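Local coordinates for protein class I phosphodiesterase PDEB1 (Leishmania major, PDB 2R8Q) that is a class I phosphodiesterase whose all-helical catalytic domain holds a zinc ion, a magnesium ion and 3-isobutyl-1-methylxanthine, at residues A[44-49]-A[265-270]; A[106-111]-A[252-257]; A[113-118]-A[330-335]. All coordinates share one frame; numbering follows the deposited sequence.

The three contacts run from the middle of the catalytic domain outward. Every touching residue of contact 2 is buried, close to the centre of the chain, and it is wet and polar: bridging waters, a zinc ligand and the wall of the 3-isobutyl-1-methylxanthine pocket. Contacts 1 and 3 are largely aromatic and sulfur packing; contact 3 is also buried though farther from the centre, and contact 1 only partly so. Helix 102-118 serves both contact 2 and contact 3, and Tyr-115 of the latter packs on Gly-253 and Ser-256 of the former. Contact 1 joins contact 2 through Trp-268, which rests on Asp-107, and Ser-265, bonded to Asn-257 O. Contacts 1 and 3 do not touch.

Contact 1: residues A[44-49]-A[265-270]; sequences NLFEVR and SRMWAM
Phe-46 drives the edge of its ring into the face of Trp-268, an edge-to-face pair with centroids 4.6 Å apart and planes at 62°. The leading atom is Phe-46 CE1, which stands over the centre of the indole and comes within 3.5 Å of Trp-268 CE2. One face of the phenyl ring belongs to Met-267. Its CB makes a CH-pi contact 3.7 Å from the Phe-46 centroid, and its SD follows over the same ring at 4.2 Å from that centroid, a Met-aromatic contact. A bend at chi3 (83°) then brings Met-267 CE to the CD2 side of the ring. Around the indole, Leu-45 CD2 lies at the edge, 4.5 Å from Trp-268 CH2, while the Arg-49 guanidinium only grazes the ring and has its cation-pi partner in Tyr-103.

The start of the helix that carries Phe-46 is capped: Asn-44 OD1 accepts from Phe-46 N at 2.9 Å, the donor lying above the amide carbonyl plane. Helices 45-51 and 262-285 are inclined at 70° in these segments, with axes 11.5 Å apart, a gap no hydrogen bond crosses. The Trp-268 side chain, with Asp-107 across its other face, is about 5 Å from the bound 3-isobutyl-1-methylxanthine between nearest atoms. The join therefore rests on dispersion, on ring and aliphatic hydrogens directed at pi faces, and on the Met-267 sulfur over the phenyl ring.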
loop_
_atom_site.group_PDB
_atom_site.type_symbol
_atom_site.label_atom_id
_atom_site.label_comp_id
_atom_site.label_asym_id
_atom_site.label_seq_id
_atom_site.Cartn_x
_atom_site.Cartn_y
_atom_site.Cartn_z
ATOM N N ASN A 44 15.231 -3.183 -31.037
ATOM C CA ASN A 44 15.779 -4.184 -30.126
ATOM C C ASN A 44 16.472 -3.522 -28.935
ATOM O O ASN A 44 17.595 -3.028 -29.050
ATOM C CB ASN A 44 16.771 -5.075 -30.887
ATOM C CG ASN A 44 17.344 -6.186 -30.028
ATOM O OD1 ASN A 44 17.037 -6.297 -28.842
ATOM N ND2 ASN A 44 18.184 -7.019 -30.630
ATOM N N LEU A 45 15.799 -3.519 -27.787
ATOM C CA LEU A 45 16.355 -2.907 -26.586
ATOM C C LEU A 45 17.649 -3.572 -26.123
ATOM O O LEU A 45 18.474 -2.929 -25.479
ATOM C CB LEU A 45 15.317 -2.919 -25.452
ATOM C CG LEU A 45 15.707 -2.242 -24.130
ATOM C CD1 LEU A 45 16.045 -0.770 -24.354
ATOM C CD2 LEU A 45 14.547 -2.368 -23.148
ATOM N N PHE A 46 17.836 -4.851 -26.440
ATOM C CA PHE A 46 19.065 -5.522 -26.026
ATOM C C PHE A 46 20.272 -4.936 -26.741
ATOM O O PHE A 46 21.370 -4.913 -26.189
ATOM C CB PHE A 46 18.994 -7.030 -26.286
ATOM C CG PHE A 46 18.094 -7.764 -25.336
ATOM C CD1 PHE A 46 16.808 -8.126 -25.717
ATOM C CD2 PHE A 46 18.528 -8.077 -24.050
ATOM C CE1 PHE A 46 15.962 -8.790 -24.831
ATOM C CE2 PHE A 46 17.692 -8.739 -23.153
ATOM C CZ PHE A 46 16.404 -9.098 -23.547
ATOM N N GLU A 47 20.067 -4.462 -27.966
ATOM C CA GLU A 47 21.157 -3.867 -28.732
ATOM C C GLU A 47 21.628 -2.608 -28.009
ATOM O O GLU A 47 22.828 -2.387 -27.844
ATOM C CB GLU A 47 20.687 -3.507 -30.140
ATOM C CG GLU A 47 21.815 -3.131 -31.083
ATOM C CD GLU A 47 21.308 -2.556 -32.388
ATOM O OE1 GLU A 47 20.305 -3.079 -32.920
ATOM O OE2 GLU A 47 21.916 -1.584 -32.885
ATOM N N VAL A 48 20.673 -1.787 -27.581
ATOM C CA VAL A 48 20.987 -0.560 -26.857
ATOM C C VAL A 48 21.697 -0.877 -25.543
ATOM O O VAL A 48 22.663 -0.210 -25.174
ATOM C CB VAL A 48 19.704 0.250 -26.543
ATOM C CG1 VAL A 48 20.030 1.411 -25.616
ATOM C CG2 VAL A 48 19.087 0.763 -27.830
ATOM N N ARG A 49 21.219 -1.897 -24.838
ATOM C CA ARG A 49 21.810 -2.285 -23.564
ATOM C C ARG A 49 23.249 -2.762 -23.704
ATOM O O ARG A 49 24.111 -2.408 -22.902
ATOM C CB ARG A 49 20.975 -3.387 -22.906
ATOM C CG ARG A 49 19.619 -2.910 -22.420
ATOM C CD ARG A 49 18.758 -4.072 -21.967
ATOM N NE ARG A 49 19.310 -4.768 -20.806
ATOM C CZ ARG A 49 18.724 -5.810 -20.223
ATOM N NH1 ARG A 49 17.575 -6.271 -20.697
ATOM N NH2 ARG A 49 19.279 -6.387 -19.165
ATOM N N SER A 265 13.208 -12.468 -28.724
ATOM C CA SER A 265 12.279 -13.219 -27.885
ATOM C C SER A 265 13.062 -14.198 -27.015
ATOM O O SER A 265 12.772 -14.369 -25.831
ATOM C CB SER A 265 11.279 -13.982 -28.758
ATOM O OG SER A 265 10.331 -14.678 -27.968
ATOM N N ARG A 266 14.066 -14.829 -27.616
ATOM C CA ARG A 266 14.904 -15.800 -26.922
ATOM C C ARG A 266 15.669 -15.163 -25.760
ATOM O O ARG A 266 15.786 -15.754 -24.685
ATOM C CB ARG A 266 15.871 -16.433 -27.930
ATOM C CG ARG A 266 16.662 -17.604 -27.414
ATOM C CD ARG A 266 17.095 -18.470 -28.592
ATOM N NE ARG A 266 18.003 -19.536 -28.194
ATOM C CZ ARG A 266 19.275 -19.345 -27.867
ATOM N NH1 ARG A 266 19.791 -18.123 -27.891
ATOM N NH2 ARG A 266 20.031 -20.377 -27.520
ATOM N N MET A 267 16.185 -13.954 -25.960
ATOM C CA MET A 267 16.909 -13.290 -24.888
ATOM C C MET A 267 15.977 -12.942 -23.733
ATOM O O MET A 267 16.374 -13.009 -22.570
ATOM C CB MET A 267 17.620 -12.032 -25.398
ATOM C CG MET A 267 18.818 -12.339 -26.283
ATOM S SD MET A 267 19.889 -10.906 -26.537
ATOM C CE MET A 267 20.880 -10.965 -25.040
ATOM N N TRP A 268 14.741 -12.565 -24.042
ATOM C CA TRP A 268 13.797 -12.253 -22.976
ATOM C C TRP A 268 13.503 -13.534 -22.205
ATOM O O TRP A 268 13.418 -13.521 -20.978
ATOM C CB TRP A 268 12.485 -11.697 -23.536
ATOM C CG TRP A 268 12.531 -10.267 -23.986
ATOM C CD1 TRP A 268 12.268 -9.799 -25.242
ATOM C CD2 TRP A 268 12.803 -9.114 -23.177
ATOM N NE1 TRP A 268 12.356 -8.429 -25.266
ATOM C CE2 TRP A 268 12.683 -7.982 -24.014
ATOM C CE3 TRP A 268 13.134 -8.926 -21.829
ATOM C CZ2 TRP A 268 12.884 -6.675 -23.545
ATOM C CZ3 TRP A 268 13.335 -7.622 -21.360
ATOM C CH2 TRP A 268 13.208 -6.515 -22.221
ATOM N N ALA A 269 13.339 -14.639 -22.931
ATOM C CA ALA A 269 13.043 -15.922 -22.295
ATOM C C ALA A 269 14.138 -16.342 -21.320
ATOM O O ALA A 269 13.858 -16.948 -20.281
ATOM C CB ALA A 269 12.835 -17.002 -23.358
ATOM N N MET A 270 15.387 -16.029 -21.652
ATOM C CA MET A 270 16.504 -16.374 -20.777
ATOM C C MET A 270 16.393 -15.577 -19.480
ATOM O O MET A 270 16.656 -16.100 -18.399
ATOM C CB MET A 270 17.840 -16.068 -21.462
ATOM C CG MET A 270 18.121 -16.929 -22.676
ATOM S SD MET A 270 19.673 -16.453 -23.475
ATOM C CE MET A 270 19.685 -17.552 -24.885
#

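Contact 2: residues A[106-111]-A[252-257]; sequences VDVCQT and AGDVSN. With ZN (zinc ion), chain C; IBM (3-isobutyl-1-methylxanthine), chain E.
The Asp-107 carboxylate and the Asn-257 amide cross obliquely, their planes 28° apart, and two waters fill the join. Trp-268 CZ2 lies over one face of the carboxylate, 3.4 Å from Asp-107 CG. Both waters lie at the NH2 edge of the amide, close to its plane, one for each N-H. Asp-107 OD2 and Asn-257 ND2 are 3.6 Å apart; each water donates to OD2 and accepts from ND2. One of them also donates to Ser-256 OG at 2.9 Å. At the other end of the amide, Asn-257 OD1 bonds to Tyr-99 OH and lies 3.7 Å from C10 of 3-isobutyl-1-methylxanthine.

Ser-256 OG gives its proton to Gly-253 O, and Thr-111 CG2 packs on that hydroxyl at 3.7 Å. Gly-253, with no side chain, lets the backbones close to 5.3 Å between its CA and Val-108 CA. Beside it, Asp-254 OD1 binds the zinc ion at 2.2 Å; His-104, His-140, Asp-141 and two waters complete its shell.

Asp-107 OD2 is thus satisfied by two waters, and the doubly bridged amide, also bonded to Tyr-99, is probably held in one orientation at the wall of the ligand pocket, next to the metal site.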
loop_
_atom_site.group_PDB
_atom_site.type_symbol
_atom_site.label_atom_id
_atom_site.label_comp_id
_atom_site.label_asym_id
_atom_site.label_seq_id
_atom_site.Cartn_x
_atom_site.Cartn_y
_atom_site.Cartn_z
ATOM N N VAL A 106 10.513 -0.450 -19.809
ATOM C CA VAL A 106 10.876 0.380 -20.950
ATOM C C VAL A 106 10.380 -0.387 -22.179
ATOM O O VAL A 106 9.802 0.191 -23.104
ATOM C CB VAL A 106 12.410 0.576 -21.029
ATOM C CG1 VAL A 106 12.806 1.150 -22.392
ATOM C CG2 VAL A 106 12.859 1.510 -19.909
ATOM N N ASP A 107 10.594 -1.700 -22.173
ATOM C CA ASP A 107 10.141 -2.544 -23.273
ATOM C C ASP A 107 8.617 -2.517 -23.419
ATOM O O ASP A 107 8.103 -2.390 -24.523
ATOM C CB ASP A 107 10.613 -3.985 -23.063
ATOM C CG ASP A 107 10.054 -4.940 -24.098
ATOM O OD1 ASP A 107 10.183 -4.654 -25.308
ATOM O OD2 ASP A 107 9.492 -5.986 -23.700
ATOM N N VAL A 108 7.888 -2.636 -22.312
ATOM C CA VAL A 108 6.431 -2.621 -22.397
ATOM C C VAL A 108 5.939 -1.274 -22.925
ATOM O O VAL A 108 5.014 -1.220 -23.731
ATOM C CB VAL A 108 5.786 -2.937 -21.021
ATOM C CG1 VAL A 108 4.275 -2.749 -21.080
ATOM C CG2 VAL A 108 6.102 -4.376 -20.633
ATOM N N CYS A 109 6.575 -0.191 -22.483
ATOM C CA CYS A 109 6.196 1.146 -22.931
ATOM C C CYS A 109 6.400 1.273 -24.442
ATOM O O CYS A 109 5.494 1.677 -25.170
ATOM C CB CYS A 109 7.032 2.192 -22.188
ATOM S SG CYS A 109 6.667 3.918 -22.610
ATOM N N GLN A 110 7.589 0.906 -24.909
ATOM C CA GLN A 110 7.912 0.985 -26.332
ATOM C C GLN A 110 6.998 0.083 -27.162
ATOM O O GLN A 110 6.545 0.459 -28.251
ATOM C CB GLN A 110 9.381 0.594 -26.537
ATOM C CG GLN A 110 9.955 0.860 -27.932
ATOM C CD GLN A 110 9.651 -0.240 -28.934
ATOM O OE1 GLN A 110 9.658 -1.425 -28.596
ATOM N NE2 GLN A 110 9.405 0.146 -30.184
ATOM N N THR A 111 6.716 -1.103 -26.635
ATOM C CA THR A 111 5.859 -2.062 -27.321
ATOM C C THR A 111 4.435 -1.518 -27.451
ATOM O O THR A 111 3.802 -1.647 -28.504
ATOM C CB THR A 111 5.835 -3.402 -26.564
ATOM O OG1 THR A 111 7.158 -3.950 -26.525
ATOM C CG2 THR A 111 4.901 -4.387 -27.245
ATOM N N ALA A 252 -1.365 -7.298 -23.231
ATOM C CA ALA A 252 -0.680 -7.755 -24.436
ATOM C C ALA A 252 0.791 -7.354 -24.392
ATOM O O ALA A 252 1.672 -8.166 -24.662
ATOM C CB ALA A 252 -1.345 -7.162 -25.680
ATOM N N GLY A 253 1.057 -6.097 -24.056
ATOM C CA GLY A 253 2.434 -5.650 -23.985
ATOM C C GLY A 253 3.210 -6.430 -22.939
ATOM O O GLY A 253 4.381 -6.754 -23.124
ATOM N N ASP A 254 2.545 -6.745 -21.834
ATOM C CA ASP A 254 3.172 -7.474 -20.741
ATOM C C ASP A 254 3.618 -8.886 -21.135
ATOM O O ASP A 254 4.643 -9.371 -20.648
ATOM C CB ASP A 254 2.206 -7.522 -19.552
ATOM C CG ASP A 254 2.921 -7.537 -18.218
ATOM O OD1 ASP A 254 4.117 -7.166 -18.159
ATOM O OD2 ASP A 254 2.273 -7.907 -17.216
ATOM N N VAL A 255 2.870 -9.541 -22.021
ATOM C CA VAL A 255 3.238 -10.890 -22.462
ATOM C C VAL A 255 3.694 -10.907 -23.920
ATOM O O VAL A 255 3.601 -11.931 -24.602
ATOM C CB VAL A 255 2.065 -11.892 -22.291
ATOM C CG1 VAL A 255 1.693 -12.000 -20.822
ATOM C CG2 VAL A 255 0.864 -11.462 -23.121
ATOM N N SER A 256 4.218 -9.775 -24.378
ATOM C CA SER A 256 4.670 -9.620 -25.761
ATOM C C SER A 256 6.030 -10.218 -26.112
ATOM O O SER A 256 6.398 -10.247 -27.285
ATOM C CB SER A 256 4.692 -8.137 -26.134
ATOM O OG SER A 256 5.647 -7.428 -25.358
ATOM N N ASN A 257 6.778 -10.680 -25.116
ATOM C CA ASN A 257 8.099 -11.246 -25.388
ATOM C C ASN A 257 8.063 -12.308 -26.488
ATOM O O ASN A 257 8.944 -12.348 -27.344
ATOM C CB ASN A 257 8.698 -11.871 -24.124
ATOM C CG ASN A 257 9.120 -10.839 -23.084
ATOM O OD1 ASN A 257 9.441 -11.196 -21.951
ATOM N ND2 ASN A 257 9.130 -9.564 -23.463
HETATM ZN ZN ZN C . 5.197 -6.535 -16.344
HETATM N N9 IBM E . 5.255 -16.828 -17.704
HETATM C C8 IBM E . 5.609 -18.142 -17.885
HETATM N N7 IBM E . 6.458 -18.330 -18.864
HETATM C C5 IBM E . 6.678 -17.053 -19.360
HETATM C C4 IBM E . 5.947 -16.120 -18.659
HETATM N N3 IBM E . 5.912 -14.784 -18.860
HETATM C C2 IBM E . 6.700 -14.342 -19.884
HETATM N N1 IBM E . 7.477 -15.217 -20.650
HETATM C C6 IBM E . 7.468 -16.566 -20.389
HETATM O O6 IBM E . 8.148 -17.332 -21.055
HETATM O O2 IBM E . 6.726 -13.143 -20.141
HETATM C C10 IBM E . 8.301 -14.696 -21.731
HETATM C C11 IBM E . 5.104 -13.892 -18.045
HETATM C C12 IBM E . 5.638 -13.898 -16.609
HETATM C C13 IBM E . 6.693 -12.817 -16.418
HETATM C C14 IBM E . 4.502 -13.732 -15.610
HETATM O O HOH W 1 10.010 -7.339 -21.389
HETATM O O HOH W 2 8.501 -7.671 -25.485
HETATM O O HOH W 3 3.483 -7.256 -15.251
HETATM O O HOH W 4 5.614 -8.774 -16.108
#

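Contact 3: residues A[113-118]-A[330-335]; sequences HTYLYT and QWCVDT
Trp-331 pushes the six-membered end of its indole against Thr-114, Tyr-115 and Thr-118, one turn of helix 102-118. Its CH2 leads, meeting the backbone Thr-114 O at 3.5 Å, with that oxygen near the plane of the indole at its edge. With CG between the backbone N and the carbonyl carbon (chi1 88°), the Trp-331 indole leaves its helix toward 113-118. On the Thr-118 side, the methyl CG2 comes to 3.9 Å from Trp-331 CZ3, the two side chains crossing at about a right angle. On the Tyr-115 side, the tryptophan meets the phenol at its edge: Trp-331 CZ2 lies near the plane of that ring, 4.0 Å from Tyr-115 CD2.

Cys-332, next along helix 330-348, adds a second contact. Its SG approaches Tyr-115 CE2 to 3.6 Å, an oblique sulfur-aromatic contact, and at the same time sits 3.7 Å above the plane of the Trp-331 indole, toward its rim. Phe-318 of helix 302-324 touches the side chains of both Cys-332 and Tyr-115. Tyr-115 reaches further inward, touching Ala-252 and Ser-256.

The backbone of both segments is tied locally. Thr-114 OG1 bonds to Thr-111 O, one turn back. Thr-335 OG1 and Thr-335 N grip Trp-331 O from opposite faces of its carbonyl plane. Thr-114 O, the oxygen met by the indole, accepts a weak bond from Thr-118 N, within a wider pi-type turn.

With axes 12.0 Å apart and inclined at 127°, the segments rely on bulky side chains to span the distance. The arrangement belongs to the all-helical phosphodiesterase catalytic domain: an aromatic and a cysteine of helix 330-348 pack against the C-terminal part of helix 102-118, which near its start carries the zinc ligand His-104.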
loop_
_atom_site.group_PDB
_atom_site.type_symbol
_atom_site.label_atom_id
_atom_site.label_comp_id
_atom_site.label_asym_id
_atom_site.label_seq_id
_atom_site.Cartn_x
_atom_site.Cartn_y
_atom_site.Cartn_z
ATOM N N HIS A 113 3.585 1.525 -27.629
ATOM C CA HIS A 113 3.587 2.584 -28.626
ATOM C C HIS A 113 3.393 1.922 -29.989
ATOM O O HIS A 113 2.592 2.389 -30.795
ATOM C CB HIS A 113 4.901 3.372 -28.586
ATOM C CG HIS A 113 4.931 4.550 -29.514
ATOM N ND1 HIS A 113 5.065 4.419 -30.879
ATOM C CD2 HIS A 113 4.838 5.878 -29.270
ATOM C CE1 HIS A 113 5.056 5.616 -31.437
ATOM N NE2 HIS A 113 4.919 6.521 -30.483
ATOM N N THR A 114 4.095 0.817 -30.242
ATOM C CA THR A 114 3.938 0.155 -31.535
ATOM C C THR A 114 2.521 -0.380 -31.741
ATOM O O THR A 114 2.017 -0.386 -32.859
ATOM C CB THR A 114 4.960 -1.003 -31.753
ATOM O OG1 THR A 114 4.639 -2.117 -30.912
ATOM C CG2 THR A 114 6.370 -0.525 -31.459
ATOM N N TYR A 115 1.865 -0.814 -30.668
ATOM C CA TYR A 115 0.506 -1.328 -30.801
ATOM C C TYR A 115 -0.461 -0.196 -31.115
ATOM O O TYR A 115 -1.364 -0.344 -31.941
ATOM C CB TYR A 115 0.055 -2.020 -29.510
ATOM C CG TYR A 115 0.763 -3.320 -29.194
ATOM C CD1 TYR A 115 0.543 -3.967 -27.980
ATOM C CD2 TYR A 115 1.643 -3.912 -30.105
ATOM C CE1 TYR A 115 1.175 -5.164 -27.674
ATOM C CE2 TYR A 115 2.284 -5.117 -29.806
ATOM C CZ TYR A 115 2.042 -5.735 -28.586
ATOM O OH TYR A 115 2.678 -6.915 -28.269
ATOM N N LEU A 116 -0.268 0.935 -30.445
ATOM C CA LEU A 116 -1.125 2.096 -30.631
ATOM C C LEU A 116 -0.980 2.759 -31.991
ATOM O O LEU A 116 -1.972 3.089 -32.642
ATOM C CB LEU A 116 -0.831 3.144 -29.556
ATOM C CG LEU A 116 -1.259 2.814 -28.125
ATOM C CD1 LEU A 116 -0.693 3.870 -27.181
ATOM C CD2 LEU A 116 -2.783 2.758 -28.039
ATOM N N TYR A 117 0.255 2.944 -32.433
ATOM C CA TYR A 117 0.464 3.644 -33.686
ATOM C C TYR A 117 0.800 2.799 -34.908
ATOM O O TYR A 117 0.274 3.050 -35.989
ATOM C CB TYR A 117 1.468 4.769 -33.428
ATOM C CG TYR A 117 0.942 5.680 -32.331
ATOM C CD1 TYR A 117 1.514 5.693 -31.056
ATOM C CD2 TYR A 117 -0.210 6.443 -32.540
ATOM C CE1 TYR A 117 0.943 6.440 -30.016
ATOM C CE2 TYR A 117 -0.785 7.188 -31.511
ATOM C CZ TYR A 117 -0.208 7.181 -30.254
ATOM O OH TYR A 117 -0.803 7.899 -29.238
ATOM N N THR A 118 1.651 1.793 -34.757
ATOM C CA THR A 118 1.949 0.933 -35.895
ATOM C C THR A 118 0.775 -0.034 -36.033
ATOM O O THR A 118 0.322 -0.331 -37.142
ATOM C CB THR A 118 3.255 0.137 -35.680
ATOM O OG1 THR A 118 4.351 1.050 -35.545
ATOM C CG2 THR A 118 3.523 -0.792 -36.861
ATOM N N GLN A 330 -1.632 -7.797 -36.637
ATOM C CA GLN A 330 -1.453 -9.120 -37.218
ATOM C C GLN A 330 -0.017 -9.629 -37.107
ATOM O O GLN A 330 0.203 -10.822 -36.914
ATOM C CB GLN A 330 -1.874 -9.104 -38.689
ATOM C CG GLN A 330 -1.824 -10.465 -39.376
ATOM C CD GLN A 330 -2.710 -11.497 -38.702
ATOM O OE1 GLN A 330 -3.852 -11.210 -38.344
ATOM N NE2 GLN A 330 -2.192 -12.710 -38.539
ATOM N N TRP A 331 0.956 -8.729 -37.219
ATOM C CA TRP A 331 2.356 -9.135 -37.147
ATOM C C TRP A 331 2.673 -9.861 -35.837
ATOM O O TRP A 331 3.564 -10.703 -35.792
ATOM C CB TRP A 331 3.278 -7.919 -37.332
ATOM C CG TRP A 331 3.615 -7.174 -36.071
ATOM C CD1 TRP A 331 4.538 -7.533 -35.127
ATOM C CD2 TRP A 331 3.028 -5.951 -35.611
ATOM N NE1 TRP A 331 4.561 -6.611 -34.111
ATOM C CE2 TRP A 331 3.644 -5.629 -34.381
ATOM C CE3 TRP A 331 2.041 -5.095 -36.118
ATOM C CZ2 TRP A 331 3.305 -4.486 -33.649
ATOM C CZ3 TRP A 331 1.703 -3.957 -35.389
ATOM C CH2 TRP A 331 2.336 -3.666 -34.166
ATOM N N CYS A 332 1.938 -9.537 -34.776
ATOM C CA CYS A 332 2.158 -10.178 -33.482
ATOM C C CYS A 332 1.827 -11.658 -33.587
ATOM O O CYS A 332 2.564 -12.507 -33.091
ATOM C CB CYS A 332 1.270 -9.551 -32.409
ATOM S SG CYS A 332 1.591 -7.812 -32.099
ATOM N N VAL A 333 0.703 -11.956 -34.231
ATOM C CA VAL A 333 0.266 -13.332 -34.416
ATOM C C VAL A 333 1.206 -14.071 -35.362
ATOM O O VAL A 333 1.591 -15.209 -35.097
ATOM C CB VAL A 333 -1.171 -13.391 -34.984
ATOM C CG1 VAL A 333 -1.527 -14.822 -35.361
ATOM C CG2 VAL A 333 -2.157 -12.861 -33.955
ATOM N N ASP A 334 1.576 -13.423 -36.463
ATOM C CA ASP A 334 2.473 -14.050 -37.425
ATOM C C ASP A 334 3.813 -14.391 -36.793
ATOM O O ASP A 334 4.386 -15.440 -37.071
ATOM C CB ASP A 334 2.712 -13.135 -38.629
ATOM C CG ASP A 334 1.440 -12.823 -39.384
ATOM O OD1 ASP A 334 0.519 -13.662 -39.366
ATOM O OD2 ASP A 334 1.370 -11.745 -40.011
ATOM N N THR A 335 4.309 -13.507 -35.933
ATOM C CA THR A 335 5.597 -13.738 -35.299
ATOM C C THR A 335 5.550 -14.783 -34.188
ATOM O O THR A 335 6.484 -15.566 -34.033
ATOM C CB THR A 335 6.185 -12.430 -34.744
ATOM O OG1 THR A 335 6.241 -11.453 -35.789
ATOM C CG2 THR A 335 7.595 -12.662 -34.222
#